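Local coordinates for protein transcriptional regulators (LACI-FAMILY TRANSCRIPTIONAL REGULATORY PROTEIN) (Corynebacterium glutamicum, PDB 3GYB) that probably acts as a DNA-binding transcription factor of the LacI family and binds a magnesium ion, at residues T226-S231 against S262-G267; I108-L113 against A179-N184; S16-I21 against N213-Q218; T187-L192 against R220-T225. One frame throughout, in Å; residues are numbered along the deposited sequence.

Contact 1. Residues T226-S231 against S262-G267; sequences TIDDNS and SLIERG. With MG (magnesium ion), chain C.
S262 pairs with D228 by two backbone bonds, one from D228 N to S262 O at 2.6 Å and one from S262 N to D228 O at 3.1 Å. Its OG lies beside D228 CB, and a water joins that OG to D228 OD2. L263 forms the non-hydrogen-bonded pair with I227, and its CD1 comes to 4.1 Å from I227 CD1 on the face covered by helix 102-115. I264 restores the bonding: its N meets T226 O at 2.9 Å, and its O accepts from T226 N. These residues form the antiparallel pairing between interior strands 226-228 and 258-264 of the periplasmic-binding-protein-like fold, in a sheet whose other neighbours run parallel. I264 CD1 swings over D228, 3.7 Å from its CB. D228 OD1 also accepts from N230 N in an Asx turn, from above the carboxylate plane, and from a water bound to magnesium. Just beyond, D229 OD1 at 2.1 Å and S231 OG at 2.2 Å bind the magnesium, with D212 O and three waters completing six ligands. R266 lies alongside T226, the edge of its guanidinium near T226 CG2 and one face covered by I264 CG2; its NH2 is held by N213 OD1.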
loop_
_atom_site.group_PDB
_atom_site.type_symbol
_atom_site.label_atom_id
_atom_site.label_comp_id
_atom_site.label_asym_id
_atom_site.label_seq_id
_atom_site.Cartn_x
_atom_site.Cartn_y
_atom_site.Cartn_z
ATOM N N THR A 226 12.587 -10.721 -3.537
ATOM C CA THR A 226 11.441 -10.761 -4.431
ATOM C C THR A 226 11.843 -10.688 -5.899
ATOM O O THR A 226 12.978 -10.348 -6.235
ATOM C CB THR A 226 10.523 -9.551 -4.094
ATOM O OG1 THR A 226 9.359 -9.545 -4.923
ATOM C CG2 THR A 226 11.295 -8.248 -4.305
ATOM N N ILE A 227 10.902 -11.021 -6.771
ATOM C CA ILE A 227 11.136 -10.953 -8.207
ATOM C C ILE A 227 10.633 -9.596 -8.687
ATOM O O ILE A 227 9.468 -9.253 -8.490
ATOM C CB ILE A 227 10.354 -12.048 -8.961
ATOM C CG1 ILE A 227 10.837 -13.436 -8.524
ATOM C CG2 ILE A 227 10.488 -11.837 -10.466
ATOM C CD1 ILE A 227 12.324 -13.679 -8.714
ATOM N N ASP A 228 11.519 -8.815 -9.290
ATOM C CA ASP A 228 11.142 -7.513 -9.823
ATOM C C ASP A 228 10.273 -7.800 -11.049
ATOM O O ASP A 228 10.724 -8.464 -11.984
ATOM C CB ASP A 228 12.401 -6.745 -10.238
ATOM C CG ASP A 228 12.123 -5.300 -10.595
ATOM O OD1 ASP A 228 10.978 -4.974 -10.962
ATOM O OD2 ASP A 228 13.072 -4.489 -10.521
ATOM N N ASP A 229 9.025 -7.332 -11.033
ATOM C CA ASP A 229 8.111 -7.550 -12.154
ATOM C C ASP A 229 8.247 -6.432 -13.188
ATOM O O ASP A 229 7.411 -6.300 -14.088
ATOM C CB ASP A 229 6.656 -7.623 -11.654
ATOM C CG ASP A 229 6.179 -6.311 -11.054
ATOM O OD1 ASP A 229 7.049 -5.549 -10.605
ATOM O OD2 ASP A 229 4.956 -6.044 -11.024
ATOM N N ASN A 230 9.298 -5.630 -13.047
ATOM C CA ASN A 230 9.563 -4.522 -13.955
ATOM C C ASN A 230 8.316 -3.655 -14.122
ATOM O O ASN A 230 7.985 -3.235 -15.231
ATOM C CB ASN A 230 9.998 -5.058 -15.324
ATOM C CG ASN A 230 10.948 -4.124 -16.040
ATOM O OD1 ASN A 230 10.854 -2.903 -15.908
ATOM N ND2 ASN A 230 11.868 -4.695 -16.813
ATOM N N SER A 231 7.621 -3.389 -13.019
ATOM C CA SER A 231 6.410 -2.580 -13.084
ATOM C C SER A 231 6.700 -1.161 -13.571
ATOM O O SER A 231 5.813 -0.488 -14.089
ATOM C CB SER A 231 5.714 -2.558 -11.720
ATOM O OG SER A 231 6.648 -2.348 -10.683
ATOM N N SER A 262 13.394 -9.826 -12.897
ATOM C CA SER A 262 14.718 -10.106 -12.365
ATOM C C SER A 262 14.668 -10.317 -10.862
ATOM O O SER A 262 13.766 -9.831 -10.186
ATOM C CB SER A 262 15.678 -8.960 -12.700
ATOM O OG SER A 262 15.167 -7.715 -12.249
ATOM N N LEU A 263 15.641 -11.061 -10.351
ATOM C CA LEU A 263 15.720 -11.352 -8.928
ATOM C C LEU A 263 16.363 -10.218 -8.141
ATOM O O LEU A 263 17.382 -9.662 -8.553
ATOM C CB LEU A 263 16.533 -12.633 -8.711
ATOM C CG LEU A 263 16.942 -12.960 -7.271
ATOM C CD1 LEU A 263 15.712 -13.340 -6.459
ATOM C CD2 LEU A 263 17.943 -14.103 -7.279
ATOM N N ILE A 264 15.755 -9.873 -7.009
ATOM C CA ILE A 264 16.303 -8.848 -6.133
ATOM C C ILE A 264 16.496 -9.565 -4.811
ATOM O O ILE A 264 15.527 -9.920 -4.136
ATOM C CB ILE A 264 15.342 -7.663 -5.922
ATOM C CG1 ILE A 264 15.113 -6.928 -7.247
ATOM C CG2 ILE A 264 15.932 -6.700 -4.899
ATOM C CD1 ILE A 264 14.183 -5.733 -7.129
ATOM N N GLU A 265 17.750 -9.805 -4.457
ATOM C CA GLU A 265 18.057 -10.501 -3.224
ATOM C C GLU A 265 18.124 -9.563 -2.034
ATOM O O GLU A 265 18.864 -8.571 -2.040
ATOM C CB GLU A 265 19.381 -11.254 -3.350
ATOM C CG GLU A 265 19.354 -12.393 -4.350
ATOM C CD GLU A 265 20.628 -13.210 -4.322
ATOM O OE1 GLU A 265 20.905 -13.856 -3.286
ATOM O OE2 GLU A 265 21.358 -13.205 -5.336
ATOM N N ARG A 266 17.327 -9.873 -1.020
ATOM C CA ARG A 266 17.328 -9.090 0.197
ATOM C C ARG A 266 17.606 -10.025 1.365
ATOM O O ARG A 266 18.545 -10.820 1.293
ATOM C CB ARG A 266 16.013 -8.321 0.365
ATOM C CG ARG A 266 15.854 -7.219 -0.691
ATOM C CD ARG A 266 14.910 -6.103 -0.259
ATOM N NE ARG A 266 14.843 -5.060 -1.285
ATOM C CZ ARG A 266 13.971 -5.044 -2.291
ATOM N NH1 ARG A 266 13.063 -6.009 -2.412
ATOM N NH2 ARG A 266 14.025 -4.077 -3.198
ATOM N N GLY A 267 16.798 -9.991 2.417
ATOM C CA GLY A 267 17.132 -10.841 3.551
ATOM C C GLY A 267 16.258 -12.015 3.932
ATOM O O GLY A 267 16.466 -12.604 4.992
HETATM MG MG MG C . 7.016 -3.969 -9.197
HETATM O O HOH W 1 15.829 -5.023 -10.587
HETATM O O HOH W 2 9.145 -3.743 -9.573
HETATM O O HOH W 3 4.834 -4.292 -9.007
HETATM O O HOH W 4 7.201 -2.366 -7.652
#

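Contact 2. Residues I108-L113 against A179-N184; sequences IATKHL and AIFSSN
A109 sets its CB over one face of the F181 ring, 3.8 Å from the ring centroid and 20° off the normal, in a CH-pi contact. The methyl sits toward the rim, with CE1 of F181 its nearest atom at 3.6 Å and CD1 almost as close. F181 CB points toward the helix, and its first torsion (chi1 160°) sets CG anti to the backbone N. T110 follows, its side chain crossing that of F181 at about a right angle; OG1 lies 3.9 Å from F181 CD2, but its polar partner is A106 O, one turn back in the same helix. One turn on from A109, L113 spreads its two methyls over the strand. CD1 and CD2 both lie 4.0 Å from A179 CB, and CD1 also comes to 4.1 Å from F181 CB, so the fork is filled by the alanine at its tip. All six touching residues are buried, and the helix runs nearly antiparallel to the strand, at 172°, the usual layering of helix on sheet in an alpha/beta fold. Strand 179-182 lies between strands 121-124 and 207-211, and A109 and L113 also rest on I209 of the latter. Helix 129-144 packs nearby, its F138 touching both T110 and F181, while the F181 ring meets H123.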
loop_
_atom_site.group_PDB
_atom_site.type_symbol
_atom_site.label_atom_id
_atom_site.label_comp_id
_atom_site.label_asym_id
_atom_site.label_seq_id
_atom_site.Cartn_x
_atom_site.Cartn_y
_atom_site.Cartn_z
ATOM N N ILE A 108 12.689 -17.958 -12.332
ATOM C CA ILE A 108 13.818 -17.376 -11.623
ATOM C C ILE A 108 13.674 -17.598 -10.123
ATOM O O ILE A 108 14.620 -18.001 -9.454
ATOM C CB ILE A 108 13.919 -15.860 -11.885
ATOM C CG1 ILE A 108 14.249 -15.610 -13.360
ATOM C CG2 ILE A 108 14.971 -15.240 -10.974
ATOM C CD1 ILE A 108 14.321 -14.140 -13.736
ATOM N N ALA A 109 12.479 -17.328 -9.604
ATOM C CA ALA A 109 12.212 -17.487 -8.183
ATOM C C ALA A 109 12.404 -18.922 -7.723
ATOM O O ALA A 109 13.064 -19.179 -6.717
ATOM C CB ALA A 109 10.789 -17.033 -7.865
ATOM N N THR A 110 11.817 -19.856 -8.464
ATOM C CA THR A 110 11.903 -21.266 -8.119
ATOM C C THR A 110 13.329 -21.775 -8.242
ATOM O O THR A 110 13.830 -22.460 -7.351
ATOM C CB THR A 110 10.974 -22.093 -9.021
ATOM O OG1 THR A 110 9.653 -21.540 -8.955
ATOM C CG2 THR A 110 10.925 -23.544 -8.564
ATOM N N LYS A 111 13.981 -21.424 -9.345
ATOM C CA LYS A 111 15.355 -21.845 -9.581
ATOM C C LYS A 111 16.268 -21.300 -8.485
ATOM O O LYS A 111 17.209 -21.970 -8.068
ATOM C CB LYS A 111 15.827 -21.354 -10.953
ATOM C CG LYS A 111 17.255 -21.774 -11.319
ATOM C CD LYS A 111 17.390 -23.286 -11.398
ATOM C CE LYS A 111 18.783 -23.695 -11.858
ATOM N NZ LYS A 111 19.143 -23.061 -13.154
ATOM N N HIS A 112 15.985 -20.089 -8.006
ATOM C CA HIS A 112 16.806 -19.502 -6.948
ATOM C C HIS A 112 16.734 -20.368 -5.695
ATOM O O HIS A 112 17.754 -20.663 -5.076
ATOM C CB HIS A 112 16.338 -18.078 -6.623
ATOM C CG HIS A 112 17.167 -17.389 -5.581
ATOM N ND1 HIS A 112 18.522 -17.180 -5.725
ATOM C CD2 HIS A 112 16.827 -16.843 -4.389
ATOM C CE1 HIS A 112 18.981 -16.536 -4.666
ATOM N NE2 HIS A 112 17.973 -16.319 -3.841
ATOM N N LEU A 113 15.523 -20.776 -5.320
ATOM C CA LEU A 113 15.347 -21.616 -4.143
ATOM C C LEU A 113 16.041 -22.959 -4.348
ATOM O O LEU A 113 16.673 -23.487 -3.434
ATOM C CB LEU A 113 13.856 -21.822 -3.859
ATOM C CG LEU A 113 13.111 -20.541 -3.470
ATOM C CD1 LEU A 113 11.641 -20.865 -3.195
ATOM C CD2 LEU A 113 13.761 -19.931 -2.231
ATOM N N ALA A 179 11.143 -23.720 2.195
ATOM C CA ALA A 179 11.133 -22.475 1.438
ATOM C C ALA A 179 9.797 -22.294 0.749
ATOM O O ALA A 179 9.172 -23.266 0.326
ATOM C CB ALA A 179 12.259 -22.478 0.405
ATOM N N ILE A 180 9.367 -21.044 0.645
ATOM C CA ILE A 180 8.103 -20.722 0.006
ATOM C C ILE A 180 8.281 -19.661 -1.069
ATOM O O ILE A 180 8.949 -18.648 -0.842
ATOM C CB ILE A 180 7.080 -20.171 1.036
ATOM C CG1 ILE A 180 6.718 -21.257 2.049
ATOM C CG2 ILE A 180 5.835 -19.660 0.314
ATOM C CD1 ILE A 180 5.879 -20.757 3.230
ATOM N N PHE A 181 7.720 -19.914 -2.248
ATOM C CA PHE A 181 7.730 -18.930 -3.321
ATOM C C PHE A 181 6.303 -18.400 -3.330
ATOM O O PHE A 181 5.373 -19.090 -3.750
ATOM C CB PHE A 181 8.078 -19.554 -4.685
ATOM C CG PHE A 181 7.641 -18.717 -5.869
ATOM C CD1 PHE A 181 7.749 -17.327 -5.846
ATOM C CD2 PHE A 181 7.113 -19.322 -7.004
ATOM C CE1 PHE A 181 7.337 -16.555 -6.928
ATOM C CE2 PHE A 181 6.697 -18.558 -8.093
ATOM C CZ PHE A 181 6.807 -17.173 -8.056
ATOM N N SER A 182 6.132 -17.182 -2.826
ATOM C CA SER A 182 4.826 -16.545 -2.763
ATOM C C SER A 182 4.512 -15.889 -4.103
ATOM O O SER A 182 5.345 -15.181 -4.666
ATOM C CB SER A 182 4.818 -15.490 -1.653
ATOM O OG SER A 182 3.524 -14.938 -1.502
ATOM N N SER A 183 3.299 -16.110 -4.602
ATOM C CA SER A 183 2.904 -15.562 -5.893
ATOM C C SER A 183 3.127 -14.059 -5.986
ATOM O O SER A 183 3.397 -13.538 -7.064
ATOM C CB SER A 183 1.437 -15.896 -6.189
ATOM O OG SER A 183 1.161 -15.716 -7.567
ATOM N N ASN A 184 3.016 -13.359 -4.862
ATOM C CA ASN A 184 3.250 -11.917 -4.858
ATOM C C ASN A 184 3.673 -11.444 -3.475
ATOM O O ASN A 184 3.592 -12.193 -2.505
ATOM C CB ASN A 184 2.003 -11.164 -5.318
ATOM C CG ASN A 184 0.777 -11.565 -4.545
ATOM O OD1 ASN A 184 0.726 -11.418 -3.326
ATOM N ND2 ASN A 184 -0.217 -12.096 -5.249
#

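Contact 3. Residues S16-I21 against N213-Q218; sequences SNPWFI and NTPLAQ
P18 meets T214, P215 and L216 where the loop ahead of helix 21-31 faces the start of the short helix 215-218. The contact thus joins a segment following the first strand of the chain to one following strand 207-211, consistent with the meeting of the two lobes around the central cleft of LacI-family regulators. The P18 ring makes the main contact. From CB, which faces P215 CD at 4.0 Å, the ring runs to CG, its most engaged atom: L216 CD1 lies 3.7 Å from it and T214 CB 3.9 Å. CD turns back toward the backbone N and still has L216 CD1 within 4.1 Å. The L216 side chain crosses the P18 ring at about a right angle, one methyl touching the CG-CD edge. The carbonyl of P18 joins in, its O lying 3.6 Å from P215 CD. T214 CG2 packs against the backbone N and CA of W19. The W19 CB points away from 213-218, and its side chain packs against D212 and D229 of the magnesium site. L216 also packs on L216 of the second subunit, and I21 on S16 of that subunit, so the contact also borders the dimer interface. T214 is the N-cap of the short, weakly bonded helix 215-218. Its first torsion places OG1 between the backbone N and the carbonyl carbon (chi1 54°), and OG1 accepts from A217 N at 3.2 Å with an N-H...O angle of 153°.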
loop_
_atom_site.group_PDB
_atom_site.type_symbol
_atom_site.label_atom_id
_atom_site.label_comp_id
_atom_site.label_asym_id
_atom_site.label_seq_id
_atom_site.Cartn_x
_atom_site.Cartn_y
_atom_site.Cartn_z
ATOM N N SER A 16 -4.857 -2.014 -1.244
ATOM C CA SER A 16 -4.089 -2.733 -0.226
ATOM C C SER A 16 -2.885 -3.494 -0.783
ATOM O O SER A 16 -2.010 -3.919 -0.023
ATOM C CB SER A 16 -5.000 -3.707 0.532
ATOM O OG SER A 16 -6.000 -3.012 1.259
ATOM N N ASN A 17 -2.849 -3.673 -2.100
ATOM C CA ASN A 17 -1.739 -4.362 -2.762
ATOM C C ASN A 17 -1.004 -3.294 -3.571
ATOM O O ASN A 17 -1.423 -2.946 -4.672
ATOM C CB ASN A 17 -2.276 -5.465 -3.685
ATOM C CG ASN A 17 -1.168 -6.214 -4.404
ATOM O OD1 ASN A 17 0.014 -6.001 -4.134
ATOM N ND2 ASN A 17 -1.547 -7.095 -5.326
ATOM N N PRO A 18 0.108 -2.766 -3.030
ATOM C CA PRO A 18 0.932 -1.721 -3.647
ATOM C C PRO A 18 1.761 -2.074 -4.877
ATOM O O PRO A 18 2.688 -1.346 -5.214
ATOM C CB PRO A 18 1.809 -1.259 -2.488
ATOM C CG PRO A 18 2.065 -2.536 -1.765
ATOM C CD PRO A 18 0.686 -3.182 -1.738
ATOM N N TRP A 19 1.427 -3.166 -5.553
ATOM C CA TRP A 19 2.179 -3.563 -6.739
ATOM C C TRP A 19 2.130 -2.501 -7.847
ATOM O O TRP A 19 3.073 -2.350 -8.630
ATOM C CB TRP A 19 1.624 -4.876 -7.308
ATOM C CG TRP A 19 0.397 -4.680 -8.165
ATOM C CD1 TRP A 19 -0.888 -4.491 -7.738
ATOM C CD2 TRP A 19 0.365 -4.565 -9.594
ATOM N NE1 TRP A 19 -1.717 -4.261 -8.814
ATOM C CE2 TRP A 19 -0.972 -4.300 -9.964
ATOM C CE3 TRP A 19 1.340 -4.658 -10.597
ATOM C CZ2 TRP A 19 -1.360 -4.124 -11.297
ATOM C CZ3 TRP A 19 0.955 -4.484 -11.923
ATOM C CH2 TRP A 19 -0.385 -4.220 -12.259
ATOM N N PHE A 20 1.025 -1.766 -7.892
ATOM C CA PHE A 20 0.767 -0.758 -8.921
ATOM C C PHE A 20 1.367 0.630 -8.707
ATOM O O PHE A 20 1.400 1.438 -9.636
ATOM C CB PHE A 20 -0.742 -0.595 -9.068
ATOM C CG PHE A 20 -1.386 0.041 -7.864
ATOM C CD1 PHE A 20 -1.470 1.427 -7.755
ATOM C CD2 PHE A 20 -1.833 -0.742 -6.804
ATOM C CE1 PHE A 20 -1.984 2.025 -6.604
ATOM C CE2 PHE A 20 -2.350 -0.150 -5.646
ATOM C CZ PHE A 20 -2.423 1.233 -5.549
ATOM N N ILE A 21 1.831 0.914 -7.497
ATOM C CA ILE A 21 2.352 2.241 -7.199
ATOM C C ILE A 21 3.426 2.790 -8.135
ATOM O O ILE A 21 3.245 3.876 -8.695
ATOM C CB ILE A 21 2.823 2.328 -5.732
ATOM C CG1 ILE A 21 1.619 2.099 -4.803
ATOM C CG2 ILE A 21 3.431 3.700 -5.453
ATOM C CD1 ILE A 21 1.936 2.215 -3.319
ATOM N N ASN A 213 8.330 -6.681 -6.049
ATOM C CA ASN A 213 9.234 -5.650 -5.533
ATOM C C ASN A 213 8.434 -4.399 -5.168
ATOM O O ASN A 213 8.737 -3.277 -5.606
ATOM C CB ASN A 213 10.332 -5.266 -6.525
ATOM C CG ASN A 213 11.369 -4.351 -5.883
ATOM O OD1 ASN A 213 11.762 -4.575 -4.739
ATOM N ND2 ASN A 213 11.809 -3.322 -6.605
ATOM N N THR A 214 7.400 -4.618 -4.365
ATOM C CA THR A 214 6.533 -3.552 -3.875
ATOM C C THR A 214 7.358 -2.663 -2.951
ATOM O O THR A 214 8.435 -3.055 -2.500
ATOM C CB THR A 214 5.397 -4.117 -3.011
ATOM O OG1 THR A 214 5.964 -4.929 -1.973
ATOM C CG2 THR A 214 4.428 -4.939 -3.836
ATOM N N PRO A 215 6.864 -1.451 -2.660
ATOM C CA PRO A 215 7.601 -0.553 -1.765
ATOM C C PRO A 215 7.779 -1.230 -0.399
ATOM O O PRO A 215 8.787 -1.037 0.275
ATOM C CB PRO A 215 6.694 0.670 -1.691
ATOM C CG PRO A 215 6.086 0.707 -3.059
ATOM C CD PRO A 215 5.732 -0.751 -3.292
ATOM N N LEU A 216 6.795 -2.036 -0.007
ATOM C CA LEU A 216 6.843 -2.755 1.264
ATOM C C LEU A 216 8.048 -3.690 1.318
ATOM O O LEU A 216 8.741 -3.784 2.335
ATOM C CB LEU A 216 5.563 -3.580 1.461
ATOM C CG LEU A 216 4.231 -2.846 1.635
ATOM C CD1 LEU A 216 3.084 -3.848 1.569
ATOM C CD2 LEU A 216 4.218 -2.107 2.963
ATOM N N ALA A 217 8.298 -4.389 0.216
ATOM C CA ALA A 217 9.418 -5.317 0.153
ATOM C C ALA A 217 10.742 -4.587 0.296
ATOM O O ALA A 217 11.721 -5.153 0.776
ATOM C CB ALA A 217 9.387 -6.082 -1.180
ATOM N N GLN A 218 10.747 -3.324 -0.118
ATOM C CA GLN A 218 11.933 -2.469 -0.085
ATOM C C GLN A 218 12.279 -1.899 1.287
ATOM O O GLN A 218 13.386 -1.394 1.490
ATOM C CB GLN A 218 11.747 -1.311 -1.064
ATOM C CG GLN A 218 11.567 -1.731 -2.516
ATOM C CD GLN A 218 11.101 -0.586 -3.390
ATOM O OE1 GLN A 218 11.556 0.545 -3.234
ATOM N NE2 GLN A 218 10.196 -0.875 -4.324
#

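Contact 4. Residues T187-L192 against R220-T225; sequences TAIGAL and RLINLT
I222 and L224 are the two bumps that the loop presents to helix 185-198. The I222 CG2 methyl rests in the shallow notch over the tips of I189 and L192, which lie on successive turns of the helix. CG2 of I222 lies 3.7 Å from I189 CD1 and 3.8 Å from L192 CD1. I189 and I222 cross at about a right angle, and the I222 CD1 methyl adds a second touch on I189 CD1 at 3.8 Å. L224 sets its CD1 against A188 CB at 3.8 Å, using the low profile of an alanine as a shallow seat, while its CG backs onto L192 CD1 at 4.1 Å. L192 CD1 therefore nestles in the crease formed by I222 CG2 and L224 CG. The L192 CB points toward the loop, and its first torsion (chi1 -72°) sets CG anti to the carbonyl carbon. This joins helix 185-198 to the loop between helix 215-218 and strand 226-228, on the flank of the sheet where L192 and A191 also reach I208. L221 of the second subunit packs on I189 and L192, and R220 makes a salt bridge to E197 of that subunit, so this contact borders the dimer interface. Across the two segments the side chains meet through aliphatic carbons alone; with no polar pair between them, close fit and burial, not directional bonds, hold the loop to the helix.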
loop_
_atom_site.group_PDB
_atom_site.type_symbol
_atom_site.label_atom_id
_atom_site.label_comp_id
_atom_site.label_asym_id
_atom_site.label_seq_id
_atom_site.Cartn_x
_atom_site.Cartn_y
_atom_site.Cartn_z
ATOM N N THR A 187 1.042 -11.280 -0.458
ATOM C CA THR A 187 0.797 -12.604 0.094
ATOM C C THR A 187 1.994 -13.000 0.967
ATOM O O THR A 187 1.830 -13.607 2.029
ATOM C CB THR A 187 0.588 -13.630 -1.040
ATOM O OG1 THR A 187 -0.633 -13.316 -1.724
ATOM C CG2 THR A 187 0.497 -15.059 -0.484
ATOM N N ALA A 188 3.194 -12.632 0.525
ATOM C CA ALA A 188 4.420 -12.949 1.259
ATOM C C ALA A 188 4.455 -12.271 2.626
ATOM O O ALA A 188 5.056 -12.797 3.567
ATOM C CB ALA A 188 5.656 -12.547 0.436
ATOM N N ILE A 189 3.832 -11.099 2.731
ATOM C CA ILE A 189 3.781 -10.389 4.006
ATOM C C ILE A 189 3.026 -11.283 4.985
ATOM O O ILE A 189 3.381 -11.376 6.159
ATOM C CB ILE A 189 3.048 -9.031 3.881
ATOM C CG1 ILE A 189 3.777 -8.132 2.883
ATOM C CG2 ILE A 189 2.970 -8.352 5.242
ATOM C CD1 ILE A 189 5.238 -7.944 3.187
ATOM N N GLY A 190 1.981 -11.942 4.486
ATOM C CA GLY A 190 1.216 -12.852 5.321
ATOM C C GLY A 190 2.065 -14.049 5.709
ATOM O O GLY A 190 2.037 -14.510 6.857
ATOM N N ALA A 191 2.832 -14.559 4.752
ATOM C CA ALA A 191 3.700 -15.701 5.010
ATOM C C ALA A 191 4.741 -15.354 6.071
ATOM O O ALA A 191 5.052 -16.174 6.935
ATOM C CB ALA A 191 4.391 -16.140 3.722
ATOM N N LEU A 192 5.285 -14.139 6.002
ATOM C CA LEU A 192 6.278 -13.708 6.983
ATOM C C LEU A 192 5.640 -13.624 8.366
ATOM O O LEU A 192 6.275 -13.936 9.370
ATOM C CB LEU A 192 6.861 -12.343 6.595
ATOM C CG LEU A 192 7.805 -12.354 5.392
ATOM C CD1 LEU A 192 8.034 -10.933 4.882
ATOM C CD2 LEU A 192 9.127 -13.015 5.785
ATOM N N ARG A 220 13.329 -1.600 5.253
ATOM C CA ARG A 220 14.309 -2.306 6.064
ATOM C C ARG A 220 13.596 -3.314 6.962
ATOM O O ARG A 220 14.102 -4.409 7.208
ATOM C CB ARG A 220 15.092 -1.322 6.940
ATOM C CG ARG A 220 16.030 -2.004 7.928
ATOM C CD ARG A 220 17.176 -2.712 7.217
ATOM N NE ARG A 220 18.018 -3.476 8.133
ATOM C CZ ARG A 220 17.737 -4.699 8.575
ATOM N NH1 ARG A 220 16.625 -5.314 8.187
ATOM N NH2 ARG A 220 18.575 -5.317 9.396
ATOM N N LEU A 221 12.418 -2.944 7.452
ATOM C CA LEU A 221 11.664 -3.830 8.334
ATOM C C LEU A 221 11.305 -5.165 7.685
ATOM O O LEU A 221 11.500 -6.232 8.274
ATOM C CB LEU A 221 10.379 -3.140 8.800
ATOM C CG LEU A 221 9.498 -3.986 9.723
ATOM C CD1 LEU A 221 10.251 -4.240 11.029
ATOM C CD2 LEU A 221 8.182 -3.270 9.993
ATOM N N ILE A 222 10.777 -5.104 6.471
ATOM C CA ILE A 222 10.366 -6.314 5.773
ATOM C C ILE A 222 11.540 -6.924 5.004
ATOM O O ILE A 222 11.753 -8.139 5.055
ATOM C CB ILE A 222 9.174 -5.992 4.857
ATOM C CG1 ILE A 222 8.028 -5.442 5.721
ATOM C CG2 ILE A 222 8.732 -7.233 4.104
ATOM C CD1 ILE A 222 6.811 -4.984 4.936
ATOM N N ASN A 223 12.292 -6.080 4.299
ATOM C CA ASN A 223 13.492 -6.511 3.578
ATOM C C ASN A 223 13.283 -7.841 2.853
ATOM O O ASN A 223 14.043 -8.790 3.034
ATOM C CB ASN A 223 14.631 -6.638 4.593
ATOM C CG ASN A 223 15.998 -6.646 3.945
ATOM O OD1 ASN A 223 16.242 -5.926 2.985
ATOM N ND2 ASN A 223 16.902 -7.455 4.484
ATOM N N LEU A 224 12.269 -7.867 1.998
ATOM C CA LEU A 224 11.856 -9.063 1.265
ATOM C C LEU A 224 12.557 -9.392 -0.058
ATOM O O LEU A 224 12.592 -8.568 -0.972
ATOM C CB LEU A 224 10.351 -8.942 0.986
ATOM C CG LEU A 224 9.305 -10.061 1.085
ATOM C CD1 LEU A 224 8.191 -9.717 0.098
ATOM C CD2 LEU A 224 9.870 -11.436 0.789
ATOM N N THR A 225 13.090 -10.608 -0.162
ATOM C CA THR A 225 13.712 -11.058 -1.406
ATOM C C THR A 225 12.504 -11.244 -2.320
ATOM O O THR A 225 11.512 -11.857 -1.929
ATOM C CB THR A 225 14.453 -12.383 -1.195
ATOM O OG1 THR A 225 15.595 -12.140 -0.368
ATOM C CG2 THR A 225 14.903 -12.984 -2.525
#

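Contacts 2 and 4 lie in the buried core, whereas contact 3 is at the surface and contact 1 is partly buried. Contacts 1 and 2 share the central sheet: one is backbone pairing between strands, the other a helix laid on a strand, and I227 touches A109 where they meet. Contacts 2 and 4 follow each other through strand 179-182 and helix 185-198. Chemistry changes with place: contact 1 is held by backbone hydrogen bonds, with the metal ligands at one end of 226-231, while contacts 2, 3 and 4 are apolar. R266 of contact 1 reaches N213 of contact 3 and L224 O of contact 4. Contacts 3 and 4 both border the second subunit.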